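PDB 6GRH: microcin B17-processing protein McbB from Escherichia coli str. K-12 substr. MG1655, which is needed to process the inactive precursor of the peptide antibiotic microcin B17 into its active form. Local coordinates for residues 172-182 with 193-204. Sequence-based numbering, arbitrary orientation. Where two conformers were deposited one is given.
With ZN (zinc ion), chain F; SO4 (sulfate ion), chain G.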
loop_
_atom_site.group_PDB
_atom_site.type_symbol
_atom_site.label_atom_id
_atom_site.label_comp_id
_atom_site.label_asym_id
_atom_site.label_seq_id
_atom_site.Cartn_x
_atom_site.Cartn_y
_atom_site.Cartn_z
ATOM N N TYR B 172 0.851 15.061 18.120
ATOM C CA TYR B 172 1.466 16.243 17.509
ATOM C C TYR B 172 0.740 16.497 16.173
ATOM O O TYR B 172 -0.085 15.678 15.740
ATOM C CB TYR B 172 2.998 16.026 17.300
ATOM C CG TYR B 172 3.313 14.781 16.532
ATOM C CD1 TYR B 172 3.378 13.550 17.163
ATOM C CD2 TYR B 172 3.453 14.815 15.150
ATOM C CE1 TYR B 172 3.625 12.393 16.460
ATOM C CE2 TYR B 172 3.690 13.664 14.432
ATOM C CZ TYR B 172 3.776 12.464 15.081
ATOM O OH TYR B 172 3.977 11.326 14.375
ATOM N N TYR B 173 1.052 17.626 15.551
ATOM C CA TYR B 173 0.393 18.072 14.353
ATOM C C TYR B 173 1.382 18.096 13.207
ATOM O O TYR B 173 2.528 18.445 13.378
ATOM C CB TYR B 173 -0.248 19.435 14.572
ATOM C CG TYR B 173 -1.274 19.406 15.682
ATOM C CD1 TYR B 173 -2.618 19.152 15.412
ATOM C CD2 TYR B 173 -0.891 19.594 17.021
ATOM C CE1 TYR B 173 -3.566 19.112 16.438
ATOM C CE2 TYR B 173 -1.823 19.554 18.055
ATOM C CZ TYR B 173 -3.170 19.304 17.757
ATOM O OH TYR B 173 -4.083 19.251 18.784
ATOM N N LEU B 174 0.923 17.689 12.034
ATOM C CA LEU B 174 1.753 17.677 10.847
ATOM C C LEU B 174 0.858 18.069 9.705
ATOM O O LEU B 174 -0.138 17.381 9.454
ATOM C CB LEU B 174 2.356 16.295 10.589
ATOM C CG LEU B 174 3.120 16.095 9.265
ATOM C CD1 LEU B 174 4.275 17.057 9.162
ATOM C CD2 LEU B 174 3.570 14.645 9.180
ATOM N N LYS B 175 1.201 19.195 9.082
ATOM C CA LYS B 175 0.452 19.797 7.983
ATOM C C LYS B 175 -1.002 20.048 8.394
ATOM O O LYS B 175 -1.231 20.851 9.293
ATOM C CB LYS B 175 0.627 18.943 6.718
ATOM C CG LYS B 175 2.080 18.961 6.254
ATOM C CD LYS B 175 2.222 18.333 4.876
ATOM C CE LYS B 175 3.634 18.482 4.331
ATOM N NZ LYS B 175 3.594 18.529 2.842
ATOM N N GLU B 176 -1.973 19.339 7.816
ATOM C CA GLU B 176 -3.377 19.507 8.217
ATOM C C GLU B 176 -3.874 18.329 9.052
ATOM O O GLU B 176 -5.088 18.117 9.148
ATOM C CB GLU B 176 -4.244 19.687 6.969
ATOM C CG GLU B 176 -3.889 20.928 6.181
ATOM C CD GLU B 176 -4.640 21.052 4.865
ATOM O OE1 GLU B 176 -4.856 20.025 4.175
ATOM O OE2 GLU B 176 -4.999 22.201 4.516
ATOM N N SER B 177 -2.961 17.545 9.635
ATOM C CA SER B 177 -3.339 16.387 10.416
ATOM C C SER B 177 -2.957 16.472 11.879
ATOM O O SER B 177 -1.981 17.149 12.261
ATOM C CB SER B 177 -2.730 15.117 9.842
ATOM O OG SER B 177 -1.327 15.092 10.066
ATOM N N PHE B 178 -3.733 15.755 12.672
ATOM C CA PHE B 178 -3.395 15.429 14.055
ATOM C C PHE B 178 -2.946 13.962 14.038
ATOM O O PHE B 178 -3.646 13.082 13.546
ATOM C CB PHE B 178 -4.595 15.669 14.951
ATOM C CG PHE B 178 -4.358 15.334 16.401
ATOM C CD1 PHE B 178 -3.261 15.834 17.072
ATOM C CD2 PHE B 178 -5.224 14.487 17.071
ATOM C CE1 PHE B 178 -3.035 15.512 18.399
ATOM C CE2 PHE B 178 -5.013 14.164 18.401
ATOM C CZ PHE B 178 -3.909 14.674 19.071
ATOM N N ARG B 179 -1.759 13.704 14.558
ATOM C CA ARG B 179 -1.170 12.365 14.587
ATOM C C ARG B 179 -1.106 11.829 15.994
ATOM O O ARG B 179 -0.637 12.518 16.898
ATOM C CB ARG B 179 0.261 12.420 14.054
ATOM C CG ARG B 179 0.359 12.935 12.638
ATOM C CD ARG B 179 -0.148 11.900 11.679
ATOM N NE ARG B 179 -0.063 12.394 10.304
ATOM C CZ ARG B 179 -0.148 11.637 9.211
ATOM N NH1 ARG B 179 -0.289 10.314 9.280
ATOM N NH2 ARG B 179 -0.052 12.228 8.031
ATOM N N ILE B 180 -1.540 10.595 16.182
ATOM C CA ILE B 180 -1.326 9.912 17.432
ATOM C C ILE B 180 -0.503 8.685 17.064
ATOM O O ILE B 180 -0.968 7.810 16.333
ATOM C CB ILE B 180 -2.638 9.487 18.115
ATOM C CG1 ILE B 180 -3.529 10.708 18.405
ATOM C CG2 ILE B 180 -2.325 8.694 19.385
ATOM C CD1 ILE B 180 -4.921 10.322 18.837
ATOM N N ASP B 181 0.716 8.605 17.587
ATOM C CA ASP B 181 1.552 7.459 17.293
ATOM C C ASP B 181 0.981 6.198 17.922
ATOM O O ASP B 181 0.196 6.241 18.877
ATOM C CB ASP B 181 2.994 7.672 17.794
ATOM C CG ASP B 181 3.730 8.752 17.047
ATOM O OD1 ASP B 181 3.295 9.143 15.917
ATOM O OD2 ASP B 181 4.770 9.218 17.611
ATOM N N GLY B 182 1.357 5.062 17.367
ATOM C CA GLY B 182 1.147 3.793 18.032
ATOM C C GLY B 182 1.827 3.782 19.388
ATOM O O GLY B 182 2.715 4.583 19.664
ATOM N N HIS B 193 8.312 6.815 18.385
ATOM C CA HIS B 193 7.935 8.033 17.675
ATOM C C HIS B 193 8.711 8.297 16.379
ATOM O O HIS B 193 8.139 8.712 15.372
ATOM C CB HIS B 193 8.171 9.229 18.551
ATOM C CG HIS B 193 8.046 10.519 17.830
ATOM N ND1 HIS B 193 6.846 10.976 17.340
ATOM C CD2 HIS B 193 8.972 11.460 17.524
ATOM C CE1 HIS B 193 7.043 12.146 16.751
ATOM N NE2 HIS B 193 8.321 12.467 16.854
ATOM N N PHE B 194 10.017 8.084 16.422
ATOM C CA PHE B 194 10.877 8.394 15.266
ATOM C C PHE B 194 10.570 7.435 14.105
ATOM O O PHE B 194 10.560 7.840 12.941
ATOM C CB PHE B 194 12.347 8.478 15.697
ATOM C CG PHE B 194 12.593 9.606 16.645
ATOM C CD1 PHE B 194 12.529 10.925 16.193
ATOM C CD2 PHE B 194 12.755 9.374 18.003
ATOM C CE1 PHE B 194 12.659 11.982 17.071
ATOM C CE2 PHE B 194 12.924 10.430 18.892
ATOM C CZ PHE B 194 12.867 11.733 18.430
ATOM N N CYS B 195 10.212 6.191 14.433
ATOM C CA CYS B 195 9.696 5.270 13.440
ATOM C C CYS B 195 8.447 5.814 12.733
ATOM O O CYS B 195 8.299 5.636 11.512
ATOM C CB CYS B 195 9.424 3.888 14.045
ATOM S SG CYS B 195 10.902 3.002 14.558
ATOM N N HIS B 196 7.573 6.475 13.492
ATOM C CA HIS B 196 6.332 7.045 12.979
ATOM C C HIS B 196 6.566 8.278 12.124
ATOM O O HIS B 196 6.083 8.352 10.946
ATOM C CB HIS B 196 5.346 7.353 14.118
ATOM C CG HIS B 196 4.696 6.132 14.665
ATOM N ND1 HIS B 196 5.317 5.299 15.567
ATOM C CD2 HIS B 196 3.507 5.550 14.367
ATOM C CE1 HIS B 196 4.519 4.283 15.841
ATOM N NE2 HIS B 196 3.419 4.407 15.118
ATOM N N ILE B 197 7.303 9.234 12.673
ATOM C CA ILE B 197 7.457 10.531 12.022
ATOM C C ILE B 197 8.204 10.388 10.679
ATOM O O ILE B 197 7.876 11.065 9.717
ATOM C CB ILE B 197 8.118 11.550 12.967
ATOM C CG1 ILE B 197 7.807 12.978 12.520
ATOM C CG2 ILE B 197 9.610 11.326 13.058
ATOM C CD1 ILE B 197 7.904 13.960 13.656
ATOM N N GLU B 198 9.144 9.449 10.604
ATOM C CA GLU B 198 9.830 9.128 9.342
ATOM C C GLU B 198 8.902 8.481 8.307
ATOM O O GLU B 198 9.012 8.757 7.113
ATOM C CB GLU B 198 11.055 8.246 9.606
ATOM C CG GLU B 198 12.145 9.010 10.370
ATOM C CD GLU B 198 12.736 10.189 9.599
ATOM O OE1 GLU B 198 12.750 10.115 8.346
ATOM O OE2 GLU B 198 13.207 11.161 10.252
ATOM N N ARG B 199 8.007 7.617 8.752
ATOM C CA ARG B 199 6.970 7.074 7.864
ATOM C C ARG B 199 6.103 8.207 7.272
ATOM O O ARG B 199 5.877 8.221 6.048
ATOM C CB ARG B 199 6.113 6.036 8.585
ATOM C CG ARG B 199 5.070 5.332 7.724
ATOM C CD ARG B 199 5.702 4.302 6.825
ATOM N NE ARG B 199 4.724 3.625 5.978
ATOM C CZ ARG B 199 4.309 4.034 4.772
ATOM N NH1 ARG B 199 4.734 5.172 4.203
ATOM N NH2 ARG B 199 3.424 3.285 4.127
ATOM N N TRP B 200 5.666 9.160 8.090
ATOM C CA TRP B 200 4.807 10.251 7.594
ATOM C C TRP B 200 5.583 11.250 6.727
ATOM O O TRP B 200 5.066 11.708 5.694
ATOM C CB TRP B 200 4.085 11.005 8.718
ATOM C CG TRP B 200 3.407 10.142 9.768
ATOM C CD1 TRP B 200 3.381 10.387 11.105
ATOM C CD2 TRP B 200 2.682 8.917 9.574
ATOM N NE1 TRP B 200 2.701 9.404 11.751
ATOM C CE2 TRP B 200 2.247 8.493 10.844
ATOM C CE3 TRP B 200 2.346 8.142 8.448
ATOM C CZ2 TRP B 200 1.501 7.332 11.037
ATOM C CZ3 TRP B 200 1.607 6.973 8.636
ATOM C CH2 TRP B 200 1.197 6.579 9.924
ATOM N N LEU B 201 6.818 11.581 7.118
ATOM C CA LEU B 201 7.634 12.491 6.302
ATOM C C LEU B 201 7.947 11.930 4.897
ATOM O O LEU B 201 7.910 12.688 3.918
ATOM C CB LEU B 201 8.902 12.932 7.026
ATOM C CG LEU B 201 8.631 13.794 8.262
ATOM C CD1 LEU B 201 9.931 14.072 8.979
ATOM C CD2 LEU B 201 7.929 15.099 7.963
ATOM N N SER B 202 8.215 10.627 4.826
ATOM C CA SER B 202 8.385 9.899 3.570
ATOM C C SER B 202 7.137 9.946 2.693
ATOM O O SER B 202 7.225 10.293 1.519
ATOM C CB SER B 202 8.766 8.432 3.843
ATOM O OG SER B 202 7.633 7.620 4.168
ATOM N N ARG B 203 5.988 9.594 3.266
ATOM C CA ARG B 203 4.696 9.646 2.544
ATOM C C ARG B 203 4.382 11.050 2.014
ATOM O O ARG B 203 3.795 11.170 0.934
ATOM C CB ARG B 203 3.535 9.124 3.400
ATOM C CG ARG B 203 2.133 9.376 2.816
ATOM C CD ARG B 203 1.036 8.701 3.634
ATOM N NE ARG B 203 1.163 7.239 3.561
ATOM C CZ ARG B 203 0.703 6.375 4.465
ATOM N NH1 ARG B 203 0.063 6.788 5.560
ATOM N NH2 ARG B 203 0.900 5.068 4.281
ATOM N N GLU B 204 4.766 12.101 2.744
ATOM C CA GLU B 204 4.503 13.492 2.284
ATOM C C GLU B 204 5.413 13.997 1.158
ATOM O O GLU B 204 5.116 15.027 0.531
ATOM C CB GLU B 204 4.565 14.485 3.446
ATOM C CG GLU B 204 3.593 14.176 4.576
ATOM C CD GLU B 204 2.158 14.605 4.342
ATOM O OE1 GLU B 204 1.780 14.989 3.214
ATOM O OE2 GLU B 204 1.402 14.560 5.329
HETATM ZN ZN ZN F . 12.090 3.825 16.398
HETATM S S SO4 G . 3.010 5.237 0.998
HETATM O O1 SO4 G . 1.926 6.166 0.607
HETATM O O2 SO4 G . 3.700 4.687 -0.191
HETATM O O3 SO4 G . 4.005 5.997 1.789
HETATM O O4 SO4 G . 2.408 4.132 1.766
HETATM O O HOH W 1 0.227 15.001 7.497
HETATM O O HOH W 2 -0.570 9.602 6.298
HETATM O O HOH W 3 1.341 8.813 14.155
#
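The guanidinium of Arg179 lies flat on the indole of Trp200, joining a beta hairpin (strands 167-174 and 177-180, linked by a type II' turn) to helix 193-204, which packs against this part of the mixed sheet. Followed outward, Arg179 begins with CB over a face of the Tyr172 ring on the neighbouring strand. The chain then bends at chi2 (-73°) and lays CD over the five-membered ring of Trp200, a CH-pi contact. Arg179 NE turns back to a hydrogen bond with Ser177 OG, 3.0 Å away and well out of the guanidinium plane. Arg179 CZ completes a cation-pi contact 4.0 Å from the centroid of the Trp200 five-membered ring, guanidinium and indole planes 26° apart. Arg179 NH1 sits over the middle of the indole, 3.3 Å from Trp200 CD2, while a water in the guanidinium plane links it to Arg203. NH2 meets a second in-plane water that donates to Glu204 OE2; the direct salt bridge to that carboxylate is long, as is that from Lys175 to Glu204.

Towards the start of the helix, Asp181 divides its carboxylate. OD1 takes the Tyr172 hydroxyl and a water that also accepts from Trp200 NE1. Gln170 shares OD2 with His193, whose CE1 edge points at the Tyr172 face, planes at 89°. Cys195 on this helix binds the zinc ion together with Cys192, Cys290 and Cys292. His193 ND1 reaches Asp181 OD2 at 2.7 Å, on the syn lone pair and within the imidazole plane.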